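PDB 7CLU: methyltransferase domain-containing protein from Serratia marcescens, which probably transfers a methyl group from S-adenosyl-L-methionine to an oxygen of its substrate, as an O-methyltransferase of the prodigiosin biosynthetic pathway. Local coordinates for residues D7-N10 / Q11-F15. Sequence-based numbering, arbitrary orientation.
Sequences DAVN and QMMGF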
loop_
_atom_site.group_PDB
_atom_site.type_symbol
_atom_site.label_atom_id
_atom_site.label_comp_id
_atom_site.label_asym_id
_atom_site.label_seq_id
_atom_site.Cartn_x
_atom_site.Cartn_y
_atom_site.Cartn_z
ATOM N N ASP A 7 -0.909 -14.733 -3.158
ATOM C CA ASP A 7 -1.570 -13.478 -3.509
ATOM C C ASP A 7 -1.833 -12.633 -2.274
ATOM O O ASP A 7 -1.511 -11.437 -2.235
ATOM C CB ASP A 7 -2.888 -13.768 -4.227
ATOM C CG ASP A 7 -2.687 -14.416 -5.577
ATOM O OD1 ASP A 7 -1.920 -13.853 -6.389
ATOM O OD2 ASP A 7 -3.296 -15.482 -5.827
ATOM N N ALA A 8 -2.441 -13.235 -1.256
ATOM C CA ALA A 8 -2.721 -12.486 -0.036
ATOM C C ALA A 8 -1.440 -11.916 0.553
ATOM O O ALA A 8 -1.387 -10.740 0.929
ATOM C CB ALA A 8 -3.451 -13.384 0.955
ATOM N N VAL A 9 -0.371 -12.722 0.573
ATOM C CA VAL A 9 0.913 -12.259 1.089
ATOM C C VAL A 9 1.435 -11.115 0.242
ATOM O O VAL A 9 1.899 -10.099 0.766
ATOM C CB VAL A 9 1.926 -13.421 1.140
ATOM C CG1 VAL A 9 3.344 -12.894 1.402
ATOM C CG2 VAL A 9 1.526 -14.467 2.180
ATOM N N ASN A 10 1.388 -11.279 -1.088
ATOM C CA ASN A 10 1.789 -10.206 -1.996
ATOM C C ASN A 10 1.049 -8.910 -1.681
ATOM O O ASN A 10 1.651 -7.829 -1.620
ATOM C CB ASN A 10 1.527 -10.625 -3.448
ATOM C CG ASN A 10 2.567 -11.608 -3.973
ATOM O OD1 ASN A 10 3.680 -11.676 -3.459
ATOM N ND2 ASN A 10 2.193 -12.391 -4.975
ATOM N N GLN A 11 -0.263 -8.997 -1.470
ATOM C CA GLN A 11 -1.002 -7.760 -1.234
ATOM C C GLN A 11 -0.788 -7.211 0.169
ATOM O O GLN A 11 -0.711 -5.990 0.343
ATOM C CB GLN A 11 -2.479 -7.972 -1.521
ATOM C CG GLN A 11 -2.729 -8.373 -2.939
ATOM C CD GLN A 11 -4.142 -8.086 -3.368
ATOM O OE1 GLN A 11 -5.011 -8.963 -3.312
ATOM N NE2 GLN A 11 -4.390 -6.848 -3.798
ATOM N N MET A 12 -0.654 -8.081 1.181
ATOM C CA MET A 12 -0.346 -7.594 2.520
ATOM C C MET A 12 0.985 -6.844 2.563
ATOM O O MET A 12 1.171 -5.974 3.420
ATOM C CB MET A 12 -0.334 -8.754 3.525
ATOM C CG MET A 12 -1.707 -9.373 3.793
ATOM S SD MET A 12 -1.594 -11.030 4.531
ATOM C CE MET A 12 -0.809 -10.624 6.085
ATOM N N MET A 13 1.909 -7.148 1.645
ATOM C CA MET A 13 3.203 -6.469 1.569
ATOM C C MET A 13 3.213 -5.314 0.577
ATOM O O MET A 13 4.265 -4.694 0.375
ATOM C CB MET A 13 4.307 -7.453 1.162
ATOM C CG MET A 13 4.278 -8.747 1.933
ATOM S SD MET A 13 4.529 -8.421 3.669
ATOM C CE MET A 13 6.318 -8.385 3.652
ATOM N N GLY A 14 2.075 -5.013 -0.043
ATOM C CA GLY A 14 2.009 -3.973 -1.051
ATOM C C GLY A 14 2.262 -2.572 -0.537
ATOM O O GLY A 14 2.449 -1.661 -1.359
ATOM N N PHE A 15 2.259 -2.369 0.790
ATOM C CA PHE A 15 2.732 -1.094 1.323
ATOM C C PHE A 15 4.216 -0.879 1.027
ATOM O O PHE A 15 4.654 0.281 0.979
ATOM C CB PHE A 15 2.430 -0.970 2.843
ATOM C CG PHE A 15 3.188 -1.960 3.710
ATOM C CD1 PHE A 15 2.731 -3.256 3.870
ATOM C CD2 PHE A 15 4.347 -1.576 4.375
ATOM C CE1 PHE A 15 3.437 -4.172 4.652
ATOM C CE2 PHE A 15 5.055 -2.491 5.165
ATOM C CZ PHE A 15 4.592 -3.789 5.288
#
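Gln-11, Met-12 and Met-13 bond back through their amides to Asp-7, Ala-8 and Val-9, closing the last turn of the N-terminal helix 5-12 in the O-methyltransferase dimerisation domain. The first two i to i+4 bonds are regular: Gln-11 N to Asp-7 O and Met-12 N to Ala-8 O both measure 2.8 Å, the latter with an N-H...O angle of 165°. Loosening starts at Met-13, whose N is 3.1 Å from Val-9 O at 139° and also makes a weak bond to Asn-10 O; the Gly-14 amide then turns to Gln-11 O, an i to i+3 bond marking a tighter turn.

Side chains follow the same spacing. In Gln-11 and both methionines CG is anti to the carbonyl carbon, beside the residue's own N, which brings the chain back alongside the carbonyl oxygen one turn earlier. Gln-11 CG thus lies 3.4 Å from Asp-7 O, and its chain continues to OE1, which is hydrogen-bonded to Tyr-66 OH of the second subunit. Met-12 CG lies close to Ala-8 O, with SD 3.6 Å from that oxygen. Asp-7 OD2 accepts a hydrogen bond from Thr-4 N, three residues earlier, at the start of the helix.

Phe-15 opens the next helix and buries its ring against the partner subunit, edge-to-face with Trp-107 of that chain, while Met-12 packs on Gly-96 of the same subunit, consistent with a role of this N-terminal region in dimerisation. Met-13 is folded twice, at chi2 (-62°) and chi3; its CG comes 3.0 Å from Val-9 O, while the apolar side-chain contact is lighter, Val-9 CG1 standing 4.3 Å from Met-13 CG.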